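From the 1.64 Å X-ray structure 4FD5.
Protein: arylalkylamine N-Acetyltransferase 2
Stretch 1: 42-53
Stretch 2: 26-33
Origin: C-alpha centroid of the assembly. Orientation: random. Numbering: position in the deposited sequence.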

# COMPACT_ATOMS: atom_id res chain seq x y z
N LEU A 42 -7.43 13.40 -5.73
CA LEU A 42 -8.19 12.90 -4.59
C LEU A 42 -8.10 13.83 -3.40
O LEU A 42 -9.08 14.04 -2.68
CB LEU A 42 -7.71 11.50 -4.22
CG LEU A 42 -8.53 10.76 -3.17
CD1 LEU A 42 -9.94 10.51 -3.65
CD2 LEU A 42 -7.86 9.43 -2.83
N THR A 43 -6.91 14.39 -3.18
CA THR A 43 -6.69 15.25 -2.03
C THR A 43 -5.55 16.22 -2.33
O THR A 43 -5.05 16.28 -3.45
CB THR A 43 -6.42 14.42 -0.74
OG1 THR A 43 -6.14 15.29 0.36
CG2 THR A 43 -5.26 13.45 -0.95
N ARG A 44 -5.18 17.00 -1.33
CA ARG A 44 -4.18 18.04 -1.51
C ARG A 44 -3.12 17.80 -0.45
O ARG A 44 -3.40 17.20 0.58
CB ARG A 44 -4.81 19.42 -1.31
CG ARG A 44 -5.92 19.76 -2.30
CD ARG A 44 -6.53 21.15 -2.04
NE ARG A 44 -5.50 22.17 -1.89
CZ ARG A 44 -5.74 23.48 -1.88
NH1 ARG A 44 -6.98 23.94 -2.02
NH2 ARG A 44 -4.73 24.34 -1.73
N PRO A 45 -1.89 18.26 -0.70
CA PRO A 45 -0.87 18.02 0.32
C PRO A 45 -1.31 18.53 1.70
O PRO A 45 -1.75 19.68 1.82
CB PRO A 45 0.32 18.84 -0.18
CG PRO A 45 0.11 18.93 -1.67
CD PRO A 45 -1.36 18.98 -1.87
N GLY A 46 -1.21 17.68 2.71
CA GLY A 46 -1.49 18.05 4.09
C GLY A 46 -2.95 17.92 4.49
O GLY A 46 -3.28 17.97 5.68
N GLN A 47 -3.83 17.75 3.50
CA GLN A 47 -5.27 17.83 3.73
C GLN A 47 -5.89 16.52 4.23
O GLN A 47 -6.81 16.53 5.05
CB GLN A 47 -5.96 18.28 2.45
CG GLN A 47 -7.46 18.33 2.52
CD GLN A 47 -8.06 18.90 1.25
OE1 GLN A 47 -8.07 20.12 1.05
NE2 GLN A 47 -8.54 18.02 0.37
N GLY A 48 -5.39 15.40 3.73
CA GLY A 48 -5.95 14.11 4.09
C GLY A 48 -7.25 13.81 3.37
O GLY A 48 -7.63 14.49 2.42
N HIS A 49 -7.94 12.78 3.83
CA HIS A 49 -9.16 12.34 3.18
C HIS A 49 -9.84 11.36 4.12
O HIS A 49 -9.20 10.47 4.65
CB HIS A 49 -8.78 11.66 1.86
CG HIS A 49 -9.94 11.33 1.00
ND1 HIS A 49 -10.72 10.21 1.20
CD2 HIS A 49 -10.46 11.96 -0.08
CE1 HIS A 49 -11.67 10.17 0.29
NE2 HIS A 49 -11.53 11.22 -0.51
N PRO A 50 -11.15 11.52 4.33
CA PRO A 50 -11.78 10.65 5.34
C PRO A 50 -11.69 9.15 5.02
O PRO A 50 -11.45 8.36 5.95
CB PRO A 50 -13.24 11.10 5.32
CG PRO A 50 -13.18 12.52 4.83
CD PRO A 50 -12.07 12.55 3.82
N LEU A 51 -11.85 8.76 3.76
CA LEU A 51 -11.81 7.34 3.41
C LEU A 51 -10.38 6.79 3.48
O LEU A 51 -10.16 5.69 3.98
CB LEU A 51 -12.41 7.10 2.02
CG LEU A 51 -13.87 7.51 1.85
CD1 LEU A 51 -14.33 7.25 0.43
CD2 LEU A 51 -14.77 6.79 2.84
N LEU A 52 -9.42 7.56 2.98
CA LEU A 52 -8.02 7.14 3.07
C LEU A 52 -7.61 6.92 4.51
O LEU A 52 -6.93 5.94 4.84
CB LEU A 52 -7.09 8.20 2.46
CG LEU A 52 -7.19 8.48 0.96
CD1 LEU A 52 -6.15 9.54 0.57
CD2 LEU A 52 -7.01 7.20 0.15
N GLU A 53 -8.00 7.85 5.38
CA GLU A 53 -7.62 7.77 6.79
C GLU A 53 -8.35 6.65 7.52
O GLU A 53 -7.76 5.96 8.33
CB GLU A 53 -7.85 9.12 7.46
CG GLU A 53 -6.88 10.18 6.95
CD GLU A 53 -7.28 11.59 7.34
OE1 GLU A 53 -7.89 11.77 8.41
OE2 GLU A 53 -6.99 12.52 6.56
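Stretch 2 (26-33) LRQTFFAD

Stretch 2 opens in a helix that begins earlier in the chain and includes residues 26-29. Residues 31-33 keep helical phi/psi without the regular bonds. Stretch 1 is loop or turn from Leu-42 to His-49 and becomes helical at Pro-50. The two stretches run in roughly opposite directions. The closest CA pair is Gly-46 CA and Gln-28 CA, 4.3 Å apart. Pro-45 CA is 5.1 Å from Ala-32 CA.

One direct backbone hydrogen bond joins the stretches, from Gly-46 N to Arg-27 O at 2.9 Å. Water 1 adds a second link at the same carbonyl. The water donates to Arg-27 O (3.1 Å) and Arg-44 O (3.0 Å) and accepts from Gly-48 N (2.9 Å). Gly-46 and Gly-48 both have positive phi, which favours glycine. At Gly-48 a CB would also clash with Arg-27 NE and Glu-53 OE2.

Arg-27 points toward stretch 1 and packs its CG 3.9 Å from Gly-48 CA. Its guanidinium forms a salt bridge with Glu-53. Arg-27 NH2 donates to Glu-53 OE1 at 2.8 Å, and Arg-27 NE makes a weak bond to Glu-53 OE2 at 3.0 Å. Glu-53 OE2 also accepts from His-49 N at 2.9 Å, so the carboxylate ties Arg-27 to the start of the stretch 1 helix. His-49 caps that helix through ND1, with weak bonds from Leu-51 N (3.2 Å) and Leu-52 N (3.4 Å).

Phe-31 is buried and also points toward stretch 1. Leu-52 CD1 sits over one face of its ring, 3.7 Å from Phe-31 CD1, in a CH-pi contact. Glu-53 CG approaches Phe-31 CE2 obliquely at 3.9 Å.

Ala-32 CB rests 3.5 Å from Pro-45 N and 4.0 Å from Pro-45 CD. Thr-43 CG2 is 4.0 Å from Ala-32 CA, while Thr-43 OG1 donates to Gly-48 O at 2.7 Å within its own loop.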

# COMPACT_ATOMS: atom_id res chain seq x y z
N LEU A 26 1.27 10.59 6.94
CA LEU A 26 0.70 10.25 5.63
C LEU A 26 0.09 11.50 4.99
O LEU A 26 0.36 11.80 3.82
CB LEU A 26 -0.29 9.08 5.74
CG LEU A 26 0.34 7.76 6.21
CD1 LEU A 26 -0.69 6.66 6.47
CD2 LEU A 26 1.40 7.26 5.20
N ARG A 27 -0.66 12.27 5.78
CA ARG A 27 -1.31 13.45 5.23
C ARG A 27 -0.28 14.36 4.64
O ARG A 27 -0.53 15.01 3.63
CB ARG A 27 -2.03 14.24 6.32
CG ARG A 27 -3.28 13.61 6.82
CD ARG A 27 -4.08 14.62 7.64
NE ARG A 27 -5.15 13.95 8.37
CZ ARG A 27 -5.06 13.56 9.64
NH1 ARG A 27 -3.96 13.81 10.35
NH2 ARG A 27 -6.09 12.95 10.22
N GLN A 28 0.89 14.41 5.27
CA GLN A 28 1.84 15.43 4.90
C GLN A 28 2.73 14.94 3.79
O GLN A 28 3.22 15.74 2.99
CB GLN A 28 2.69 15.86 6.10
CG GLN A 28 1.94 16.65 7.15
CD GLN A 28 1.47 18.00 6.66
OE1 GLN A 28 2.10 18.61 5.78
NE2 GLN A 28 0.36 18.48 7.21
N THR A 29 2.94 13.63 3.72
CA THR A 29 4.03 13.19 2.86
C THR A 29 3.61 12.21 1.79
O THR A 29 4.31 12.06 0.78
CB THR A 29 5.22 12.56 3.66
OG1 THR A 29 4.82 11.31 4.21
CG2 THR A 29 5.67 13.47 4.77
N PHE A 30 2.47 11.56 1.99
CA PHE A 30 2.15 10.40 1.19
C PHE A 30 0.89 10.52 0.34
O PHE A 30 0.94 10.33 -0.86
CB PHE A 30 2.07 9.14 2.04
CG PHE A 30 1.75 7.91 1.25
CD1 PHE A 30 2.76 7.24 0.57
CD2 PHE A 30 0.45 7.44 1.16
CE1 PHE A 30 2.48 6.12 -0.17
CE2 PHE A 30 0.17 6.31 0.41
CZ PHE A 30 1.19 5.64 -0.26
N PHE A 31 -0.23 10.82 0.99
CA PHE A 31 -1.54 10.66 0.35
C PHE A 31 -1.65 11.43 -0.96
O PHE A 31 -2.08 10.88 -1.96
CB PHE A 31 -2.65 11.12 1.30
CG PHE A 31 -2.97 10.14 2.42
CD1 PHE A 31 -2.91 8.77 2.23
CD2 PHE A 31 -3.36 10.63 3.66
CE1 PHE A 31 -3.23 7.89 3.25
CE2 PHE A 31 -3.70 9.75 4.70
CZ PHE A 31 -3.62 8.38 4.50
N ALA A 32 -1.26 12.71 -0.96
CA ALA A 32 -1.42 13.55 -2.15
C ALA A 32 -0.40 13.23 -3.26
O ALA A 32 -0.60 13.61 -4.41
CB ALA A 32 -1.35 15.02 -1.78
N ASP A 33 0.67 12.53 -2.89
CA ASP A 33 1.78 12.23 -3.80
C ASP A 33 1.65 10.85 -4.47
O ASP A 33 2.31 10.56 -5.46
CB ASP A 33 3.07 12.30 -3.00
CG ASP A 33 4.29 12.55 -3.85
OD1 ASP A 33 4.18 13.26 -4.87
OD2 ASP A 33 5.37 12.06 -3.47
O HOH W 1 -3.14 14.65 2.09
O HOH W 2 -2.48 15.24 -5.36